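Local coordinates for protein alpha-1,2-mannosidase (Trichoderma reesei, PDB 1HCU) that hydrolyses alpha-1,2-linked mannose residues, probably trimming N-linked high-mannose glycans down to five mannoses with calcium as cofactor, at residues 148-156 with 225-233; 174-184 with 243-254. All coordinates share one frame; numbering follows the deposited sequence.

Interaction 1 (148-156 with 225-233); sequences FTTPSGVPD and FVSTSNGTF. With NAG (2-acetamido-2-deoxy-beta-D-glucopyranose), chain E.
Ser-152 OG donates to Thr-228 O at 2.6 Å, coming from well above the carbonyl plane. Ser-152 N adds a weak bond to Thr-228 O at 3.4 Å, and the one carbonyl is gripped twice by the same residue. With chi1 at 68°, OG stands between its own N and carbonyl carbon, where it also accepts from Val-154 N at 3.0 Å in an ST turn. Alongside, Val-154 CG2 packs 3.8 Å from Gly-231 CA and touches Val-226 CG1. A side chain at Gly-231 would press on that methyl, and its phi is positive. Both segments lie at the periphery of the alpha/alpha barrel of glycosyl hydrolase family 47, where strand 225-227, antiparallel to strand 172-174, runs into a glycosylated turn. Thr-150 braces the first loop: its OG1 accepts from Gly-153 N at 2.9 Å (an ST motif) and donates to Val-154 O at 2.7 Å, while CG2 lies against Thr-228 CB. With a valine in its place, Gly-153 N and Val-154 O would probably lose their mate and the turn presenting Ser-152 OG would be less firmly held. Thr-228 OG1 bonds to Ala-170 O. Asn-230 carries the glycan on ND2; its OD1 takes Thr-232 N in plane, an Asx turn, and Thr-232 OG1 from above. Ser-227 OG hydrogen-bonds NAG O6 at 3.0 Å.

Interaction 2 (174-184 with 243-254); sequences NVAEIGSLVLE and LMDSFYEYLIKM
Segment 243-254, which holds the predicted active-site residue Asp-245 and runs along helix 245-257, packs against the short helix 175-178 and the beginning of helix 182-192. At one end Ala-176 N donates to Leu-243 O at 3.1 Å, well above the carbonyl plane, while Val-175 CG2 lies beside Met-244 CG. Ser-180 OG gives its proton to Ala-176 O at 2.7 Å and sits 2.5 Å from Ser-246 OG, whose own proton may go to Ser-180 OG or to Asp-245 OD1. Gly-179 meets the edge of the Phe-247 ring, where a CB would clash with CD2. Farther along, Leu-183 CB lies over one face of the Tyr-250 ring, a CH-pi contact 4.1 Å from the centroid and 17° off the normal; Ser-180 O comes to the ring edge. Met-254, its chain folded at chi2 and chi3 (-47° and -75°), brings CE to Val-182 CG2 at 3.4 Å and SD against Leu-183 CA at 3.6 Å. Tyr-250 OH bonds to Thr-485 N, and Glu-184 OE2 to Asn-484 ND2. The Ser-180 hydroxyl is thus tied to the Ala-176 carbonyl, with Ser-246 OG between it and Asp-245 OD1 as a possible relay toward the predicted active site, and Tyr-250 links apolar packing to the calcium-binding Thr-485.

Overall arrangement
Interactions 1 and 2 have centres about 15 Å apart and alternate along the chain, since 174-184 falls between the segments of interaction 1. Ile-178 is the main bridge: its CD1 lies 3.4 Å from Val-154 CG1 and 3.8 Å from Val-226 CB. A second seam joins Phe-233 CE2 to Val-175 CG1 at 3.8 Å. They run from rim to interior, interaction 1 centred about 24 Å from the centre of the chain and interaction 2 about 10 Å. The outer end bears the glycan; at the inner end the nearest side-chain atoms of Asp-245 and Glu-393, both predicted active-site residues, are about 6 Å apart, and the nearest of Ser-246 is about 6 Å from the bound calcium.

Interaction 1 (148-156 with 225-233)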
loop_
_atom_site.group_PDB
_atom_site.type_symbol
_atom_site.label_atom_id
_atom_site.label_comp_id
_atom_site.label_asym_id
_atom_site.label_seq_id
_atom_site.Cartn_x
_atom_site.Cartn_y
_atom_site.Cartn_z
ATOM N N PHE A 148 8.146 20.752 -2.315
ATOM C CA PHE A 148 8.411 21.287 -0.989
ATOM C C PHE A 148 8.717 22.773 -0.943
ATOM O O PHE A 148 9.072 23.290 0.122
ATOM C CB PHE A 148 9.566 20.539 -0.330
ATOM C CG PHE A 148 9.346 19.063 -0.220
ATOM C CD1 PHE A 148 9.746 18.208 -1.243
ATOM C CD2 PHE A 148 8.727 18.525 0.902
ATOM C CE1 PHE A 148 9.536 16.846 -1.147
ATOM C CE2 PHE A 148 8.511 17.161 1.006
ATOM C CZ PHE A 148 8.918 16.318 -0.022
ATOM N N THR A 149 8.584 23.464 -2.074
ATOM C CA THR A 149 8.870 24.899 -2.110
ATOM C C THR A 149 7.676 25.746 -1.673
ATOM O O THR A 149 7.411 26.814 -2.236
ATOM C CB THR A 149 9.336 25.379 -3.522
ATOM O OG1 THR A 149 8.351 25.047 -4.509
ATOM C CG2 THR A 149 10.675 24.757 -3.887
ATOM N N THR A 150 6.946 25.260 -0.676
ATOM C CA THR A 150 5.802 25.986 -0.142
ATOM C C THR A 150 6.326 26.819 1.031
ATOM O O THR A 150 7.408 26.562 1.540
ATOM C CB THR A 150 4.732 25.028 0.396
ATOM O OG1 THR A 150 5.316 24.189 1.403
ATOM C CG2 THR A 150 4.170 24.164 -0.725
ATOM N N PRO A 151 5.552 27.818 1.478
ATOM C CA PRO A 151 5.962 28.677 2.596
ATOM C C PRO A 151 6.270 27.905 3.882
ATOM O O PRO A 151 7.188 28.268 4.622
ATOM C CB PRO A 151 4.767 29.624 2.760
ATOM C CG PRO A 151 4.231 29.728 1.371
ATOM C CD PRO A 151 4.282 28.290 0.893
ATOM N N SER A 152 5.510 26.840 4.139
ATOM C CA SER A 152 5.699 26.030 5.350
ATOM C C SER A 152 6.655 24.853 5.166
ATOM O O SER A 152 7.299 24.405 6.113
ATOM C CB SER A 152 4.360 25.458 5.824
ATOM O OG SER A 152 3.875 24.499 4.901
ATOM N N GLY A 153 6.729 24.346 3.946
ATOM C CA GLY A 153 7.572 23.202 3.693
ATOM C C GLY A 153 6.680 21.991 3.482
ATOM O O GLY A 153 7.155 20.934 3.064
ATOM N N VAL A 154 5.389 22.132 3.784
ATOM C CA VAL A 154 4.440 21.041 3.582
ATOM C C VAL A 154 4.363 20.897 2.071
ATOM O O VAL A 154 4.044 21.860 1.359
ATOM C CB VAL A 154 3.018 21.370 4.132
ATOM C CG1 VAL A 154 2.033 20.257 3.761
ATOM C CG2 VAL A 154 3.066 21.542 5.637
ATOM N N PRO A 155 4.649 19.696 1.555
ATOM C CA PRO A 155 4.616 19.448 0.111
ATOM C C PRO A 155 3.290 19.743 -0.582
ATOM O O PRO A 155 2.216 19.524 -0.023
ATOM C CB PRO A 155 4.994 17.972 0.009
ATOM C CG PRO A 155 4.396 17.412 1.263
ATOM C CD PRO A 155 4.819 18.434 2.292
ATOM N N ASP A 156 3.390 20.254 -1.802
ATOM C CA ASP A 156 2.240 20.543 -2.644
ATOM C C ASP A 156 2.013 19.162 -3.264
ATOM O O ASP A 156 2.964 18.530 -3.705
ATOM C CB ASP A 156 2.649 21.555 -3.716
ATOM C CG ASP A 156 1.509 21.950 -4.631
ATOM O OD1 ASP A 156 1.338 23.172 -4.839
ATOM O OD2 ASP A 156 0.800 21.057 -5.152
ATOM N N PHE A 225 -6.617 17.209 6.444
ATOM C CA PHE A 225 -6.002 18.219 5.583
ATOM C C PHE A 225 -5.140 19.244 6.305
ATOM O O PHE A 225 -5.527 19.791 7.339
ATOM C CB PHE A 225 -7.087 18.920 4.770
ATOM C CG PHE A 225 -8.008 17.966 4.055
ATOM C CD1 PHE A 225 -9.296 17.730 4.533
ATOM C CD2 PHE A 225 -7.581 17.295 2.911
ATOM C CE1 PHE A 225 -10.148 16.842 3.882
ATOM C CE2 PHE A 225 -8.423 16.402 2.252
ATOM C CZ PHE A 225 -9.710 16.178 2.737
ATOM N N VAL A 226 -3.961 19.485 5.734
ATOM C CA VAL A 226 -2.985 20.417 6.286
ATOM C C VAL A 226 -2.667 21.549 5.306
ATOM O O VAL A 226 -2.440 21.322 4.118
ATOM C CB VAL A 226 -1.670 19.686 6.655
ATOM C CG1 VAL A 226 -0.647 20.682 7.190
ATOM C CG2 VAL A 226 -1.943 18.625 7.685
ATOM N N SER A 227 -2.665 22.768 5.831
ATOM C CA SER A 227 -2.391 23.977 5.062
ATOM C C SER A 227 -0.947 23.998 4.557
ATOM O O SER A 227 -0.016 23.728 5.320
ATOM C CB SER A 227 -2.644 25.196 5.956
ATOM O OG SER A 227 -2.139 26.380 5.369
ATOM N N THR A 228 -0.757 24.320 3.281
ATOM C CA THR A 228 0.591 24.372 2.724
ATOM C C THR A 228 1.296 25.685 3.070
ATOM O O THR A 228 2.525 25.759 3.048
ATOM C CB THR A 228 0.576 24.199 1.192
ATOM O OG1 THR A 228 -0.185 25.254 0.591
ATOM C CG2 THR A 228 -0.045 22.856 0.824
ATOM N N SER A 229 0.515 26.711 3.407
ATOM C CA SER A 229 1.071 28.010 3.768
ATOM C C SER A 229 1.589 28.069 5.206
ATOM O O SER A 229 2.597 28.718 5.464
ATOM C CB SER A 229 0.033 29.126 3.547
ATOM O OG SER A 229 -1.095 28.986 4.396
ATOM N N ASN A 230 0.916 27.406 6.146
ATOM C CA ASN A 230 1.381 27.442 7.538
ATOM C C ASN A 230 1.400 26.098 8.267
ATOM O O ASN A 230 1.648 26.043 9.475
ATOM C CB ASN A 230 0.560 28.446 8.352
ATOM C CG ASN A 230 -0.924 28.200 8.252
ATOM O OD1 ASN A 230 -1.385 27.064 8.354
ATOM N ND2 ASN A 230 -1.681 29.276 8.061
ATOM N N GLY A 231 1.132 25.024 7.530
ATOM C CA GLY A 231 1.144 23.691 8.103
ATOM C C GLY A 231 0.213 23.434 9.274
ATOM O O GLY A 231 0.507 22.601 10.123
ATOM N N THR A 232 -0.913 24.128 9.333
ATOM C CA THR A 232 -1.843 23.916 10.438
ATOM C C THR A 232 -3.032 23.082 9.991
ATOM O O THR A 232 -3.415 23.114 8.825
ATOM C CB THR A 232 -2.363 25.257 10.993
ATOM O OG1 THR A 232 -3.165 25.904 9.999
ATOM C CG2 THR A 232 -1.194 26.165 11.368
ATOM N N PHE A 233 -3.610 22.319 10.912
ATOM C CA PHE A 233 -4.769 21.495 10.570
ATOM C C PHE A 233 -6.033 22.335 10.591
ATOM O O PHE A 233 -6.135 23.307 11.338
ATOM C CB PHE A 233 -4.929 20.329 11.547
ATOM C CG PHE A 233 -3.864 19.281 11.423
ATOM C CD1 PHE A 233 -2.560 19.546 11.825
ATOM C CD2 PHE A 233 -4.165 18.029 10.897
ATOM C CE1 PHE A 233 -1.568 18.580 11.709
ATOM C CE2 PHE A 233 -3.178 17.053 10.777
ATOM C CZ PHE A 233 -1.875 17.327 11.183
HETATM C C1 NAG E . -3.105 29.128 7.834
HETATM C C2 NAG E . -3.887 30.209 8.590
HETATM C C3 NAG E . -5.388 30.043 8.314
HETATM C C4 NAG E . -5.678 29.965 6.811
HETATM C C5 NAG E . -4.789 28.896 6.163
HETATM C C6 NAG E . -4.949 28.838 4.661
HETATM C C7 NAG E . -2.982 30.989 10.689
HETATM C C8 NAG E . -3.617 31.491 11.975
HETATM N N2 NAG E . -3.643 30.055 10.013
HETATM O O3 NAG E . -6.102 31.132 8.886
HETATM O O4 NAG E . -7.046 29.632 6.600
HETATM O O5 NAG E . -3.404 29.176 6.434
HETATM O O6 NAG E . -4.614 27.555 4.156
HETATM O O7 NAG E . -1.904 31.450 10.314
#

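Interaction 2 (174-184 with 243-254)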
loop_
_atom_site.group_PDB
_atom_site.type_symbol
_atom_site.label_atom_id
_atom_site.label_comp_id
_atom_site.label_asym_id
_atom_site.label_seq_id
_atom_site.Cartn_x
_atom_site.Cartn_y
_atom_site.Cartn_z
ATOM N N ASN A 174 -3.442 16.349 2.028
ATOM C CA ASN A 174 -3.913 15.419 3.055
ATOM C C ASN A 174 -2.720 14.741 3.730
ATOM O O ASN A 174 -1.637 14.654 3.147
ATOM C CB ASN A 174 -4.887 14.362 2.477
ATOM C CG ASN A 174 -4.287 13.532 1.341
ATOM O OD1 ASN A 174 -4.414 13.880 0.162
ATOM N ND2 ASN A 174 -3.639 12.432 1.693
ATOM N N VAL A 175 -2.924 14.271 4.959
ATOM C CA VAL A 175 -1.866 13.633 5.729
ATOM C C VAL A 175 -1.286 12.384 5.079
ATOM O O VAL A 175 -0.090 12.126 5.197
ATOM C CB VAL A 175 -2.335 13.291 7.181
ATOM C CG1 VAL A 175 -2.715 14.572 7.908
ATOM C CG2 VAL A 175 -3.505 12.317 7.159
ATOM N N ALA A 176 -2.105 11.602 4.387
ATOM C CA ALA A 176 -1.554 10.416 3.744
ATOM C C ALA A 176 -0.503 10.806 2.700
ATOM O O ALA A 176 0.596 10.262 2.698
ATOM C CB ALA A 176 -2.660 9.586 3.096
ATOM N N GLU A 177 -0.825 11.757 1.828
ATOM C CA GLU A 177 0.114 12.157 0.779
ATOM C C GLU A 177 1.329 12.929 1.297
ATOM O O GLU A 177 2.401 12.890 0.699
ATOM C CB GLU A 177 -0.625 12.954 -0.304
ATOM C CG GLU A 177 -1.832 12.181 -0.846
ATOM C CD GLU A 177 -2.380 12.718 -2.154
ATOM O OE1 GLU A 177 -3.591 12.545 -2.396
ATOM O OE2 GLU A 177 -1.604 13.296 -2.947
ATOM N N ILE A 178 1.156 13.617 2.420
ATOM C CA ILE A 178 2.239 14.362 3.035
ATOM C C ILE A 178 3.131 13.407 3.823
ATOM O O ILE A 178 4.356 13.503 3.780
ATOM C CB ILE A 178 1.707 15.400 4.036
ATOM C CG1 ILE A 178 0.916 16.487 3.308
ATOM C CG2 ILE A 178 2.867 15.989 4.829
ATOM C CD1 ILE A 178 0.217 17.455 4.245
ATOM N N GLY A 179 2.497 12.480 4.540
ATOM C CA GLY A 179 3.226 11.535 5.369
ATOM C C GLY A 179 3.664 10.220 4.755
ATOM O O GLY A 179 4.050 9.304 5.478
ATOM N N SER A 180 3.619 10.115 3.432
ATOM C CA SER A 180 4.035 8.887 2.773
ATOM C C SER A 180 5.220 9.137 1.852
ATOM O O SER A 180 5.385 8.443 0.850
ATOM C CB SER A 180 2.878 8.291 1.971
ATOM O OG SER A 180 1.840 7.844 2.824
ATOM N N LEU A 181 6.052 10.114 2.209
ATOM C CA LEU A 181 7.224 10.470 1.413
ATOM C C LEU A 181 8.532 10.260 2.169
ATOM O O LEU A 181 9.589 10.052 1.557
ATOM C CB LEU A 181 7.133 11.938 1.006
ATOM C CG LEU A 181 5.807 12.351 0.377
ATOM C CD1 LEU A 181 5.795 13.859 0.130
ATOM C CD2 LEU A 181 5.599 11.584 -0.910
ATOM N N VAL A 182 8.445 10.320 3.497
ATOM C CA VAL A 182 9.604 10.193 4.378
ATOM C C VAL A 182 10.446 8.923 4.220
ATOM O O VAL A 182 11.677 8.995 4.222
ATOM C CB VAL A 182 9.179 10.362 5.871
ATOM C CG1 VAL A 182 8.131 9.321 6.256
ATOM C CG2 VAL A 182 10.389 10.254 6.766
ATOM N N LEU A 183 9.803 7.769 4.068
ATOM C CA LEU A 183 10.542 6.520 3.922
ATOM C C LEU A 183 11.439 6.521 2.684
ATOM O O LEU A 183 12.646 6.305 2.784
ATOM C CB LEU A 183 9.586 5.325 3.823
ATOM C CG LEU A 183 10.027 3.986 4.438
ATOM C CD1 LEU A 183 9.209 2.845 3.817
ATOM C CD2 LEU A 183 11.498 3.753 4.220
ATOM N N GLU A 184 10.866 6.771 1.511
ATOM C CA GLU A 184 11.691 6.724 0.311
ATOM C C GLU A 184 12.659 7.876 0.113
ATOM O O GLU A 184 13.726 7.693 -0.467
ATOM C CB GLU A 184 10.843 6.496 -0.961
ATOM C CG GLU A 184 9.419 7.016 -0.991
ATOM C CD GLU A 184 8.485 6.319 -0.020
ATOM O OE1 GLU A 184 8.249 6.879 1.069
ATOM O OE2 GLU A 184 7.989 5.211 -0.343
ATOM N N LEU A 243 -6.812 8.911 2.079
ATOM C CA LEU A 243 -6.409 10.216 2.595
ATOM C C LEU A 243 -5.654 10.240 3.922
ATOM O O LEU A 243 -5.168 11.300 4.322
ATOM C CB LEU A 243 -7.629 11.132 2.727
ATOM C CG LEU A 243 -8.451 11.385 1.469
ATOM C CD1 LEU A 243 -9.647 12.234 1.860
ATOM C CD2 LEU A 243 -7.601 12.071 0.394
ATOM N N MET A 244 -5.548 9.100 4.606
ATOM C CA MET A 244 -4.846 9.069 5.890
ATOM C C MET A 244 -4.061 7.787 6.155
ATOM O O MET A 244 -2.982 7.830 6.753
ATOM C CB MET A 244 -5.851 9.304 7.035
ATOM C CG MET A 244 -5.249 9.314 8.443
ATOM S SD MET A 244 -6.456 9.876 9.711
ATOM C CE MET A 244 -6.431 11.671 9.434
ATOM N N ASP A 245 -4.591 6.654 5.700
ATOM C CA ASP A 245 -3.962 5.350 5.921
ATOM C C ASP A 245 -2.435 5.266 5.967
ATOM O O ASP A 245 -1.856 4.970 7.014
ATOM C CB ASP A 245 -4.463 4.334 4.887
ATOM C CG ASP A 245 -4.422 4.872 3.454
ATOM O OD1 ASP A 245 -3.655 5.825 3.163
ATOM O OD2 ASP A 245 -5.165 4.322 2.615
ATOM N N SER A 246 -1.776 5.512 4.839
ATOM C CA SER A 246 -0.324 5.379 4.800
ATOM C C SER A 246 0.480 6.281 5.742
ATOM O O SER A 246 1.660 6.030 5.963
ATOM C CB SER A 246 0.186 5.491 3.347
ATOM O OG SER A 246 -0.348 6.608 2.655
ATOM N N PHE A 247 -0.152 7.313 6.307
ATOM C CA PHE A 247 0.537 8.197 7.254
ATOM C C PHE A 247 0.864 7.445 8.550
ATOM O O PHE A 247 2.003 7.467 9.017
ATOM C CB PHE A 247 -0.312 9.425 7.593
ATOM C CG PHE A 247 0.115 10.108 8.863
ATOM C CD1 PHE A 247 -0.621 9.955 10.030
ATOM C CD2 PHE A 247 1.311 10.816 8.912
ATOM C CE1 PHE A 247 -0.166 10.492 11.240
ATOM C CE2 PHE A 247 1.775 11.354 10.109
ATOM C CZ PHE A 247 1.037 11.191 11.278
ATOM N N TYR A 248 -0.150 6.804 9.132
ATOM C CA TYR A 248 0.028 6.021 10.353
ATOM C C TYR A 248 0.983 4.867 10.070
ATOM O O TYR A 248 1.823 4.530 10.907
ATOM C CB TYR A 248 -1.315 5.455 10.838
ATOM C CG TYR A 248 -2.264 6.512 11.354
ATOM C CD1 TYR A 248 -3.597 6.543 10.945
ATOM C CD2 TYR A 248 -1.820 7.499 12.226
ATOM C CE1 TYR A 248 -4.459 7.536 11.390
ATOM C CE2 TYR A 248 -2.669 8.492 12.677
ATOM C CZ TYR A 248 -3.984 8.508 12.253
ATOM O OH TYR A 248 -4.818 9.513 12.685
ATOM N N GLU A 249 0.851 4.279 8.883
ATOM C CA GLU A 249 1.692 3.160 8.457
ATOM C C GLU A 249 3.184 3.510 8.490
ATOM O O GLU A 249 3.989 2.772 9.064
ATOM C CB GLU A 249 1.302 2.717 7.029
ATOM C CG GLU A 249 2.053 1.497 6.459
ATOM C CD GLU A 249 1.719 1.225 4.979
ATOM O OE1 GLU A 249 2.375 0.355 4.352
ATOM O OE2 GLU A 249 0.800 1.881 4.443
ATOM N N TYR A 250 3.556 4.626 7.868
ATOM C CA TYR A 250 4.961 5.018 7.810
ATOM C C TYR A 250 5.556 5.438 9.147
ATOM O O TYR A 250 6.774 5.441 9.316
ATOM C CB TYR A 250 5.176 6.128 6.769
ATOM C CG TYR A 250 5.380 5.622 5.347
ATOM C CD1 TYR A 250 5.713 6.503 4.309
ATOM C CD2 TYR A 250 5.204 4.278 5.030
ATOM C CE1 TYR A 250 5.854 6.051 2.987
ATOM C CE2 TYR A 250 5.346 3.817 3.710
ATOM C CZ TYR A 250 5.663 4.704 2.699
ATOM O OH TYR A 250 5.742 4.241 1.407
ATOM N N LEU A 251 4.700 5.785 10.098
ATOM C CA LEU A 251 5.162 6.181 11.415
ATOM C C LEU A 251 5.943 5.041 12.071
ATOM O O LEU A 251 7.078 5.229 12.523
ATOM C CB LEU A 251 3.970 6.558 12.285
ATOM C CG LEU A 251 3.783 8.004 12.759
ATOM C CD1 LEU A 251 4.215 9.022 11.741
ATOM C CD2 LEU A 251 2.318 8.169 13.097
ATOM N N ILE A 252 5.343 3.857 12.113
ATOM C CA ILE A 252 6.007 2.709 12.716
ATOM C C ILE A 252 7.078 2.147 11.778
ATOM O O ILE A 252 8.082 1.595 12.236
ATOM C CB ILE A 252 4.986 1.596 13.068
ATOM C CG1 ILE A 252 5.664 0.477 13.867
ATOM C CG2 ILE A 252 4.368 1.048 11.800
ATOM C CD1 ILE A 252 6.184 0.907 15.219
ATOM N N LYS A 253 6.884 2.295 10.470
ATOM C CA LYS A 253 7.869 1.775 9.529
ATOM C C LYS A 253 9.187 2.545 9.568
ATOM O O LYS A 253 10.248 1.978 9.303
ATOM C CB LYS A 253 7.295 1.728 8.110
ATOM C CG LYS A 253 6.305 0.579 7.927
ATOM C CD LYS A 253 5.896 0.378 6.476
ATOM C CE LYS A 253 4.988 -0.838 6.327
ATOM N NZ LYS A 253 4.596 -1.062 4.897
ATOM N N MET A 254 9.117 3.826 9.912
ATOM C CA MET A 254 10.309 4.656 10.023
ATOM C C MET A 254 11.082 4.187 11.248
ATOM O O MET A 254 12.315 4.256 11.285
ATOM C CB MET A 254 9.934 6.138 10.193
ATOM C CG MET A 254 9.468 6.829 8.921
ATOM S SD MET A 254 10.570 6.469 7.512
ATOM C CE MET A 254 11.974 7.487 7.900
#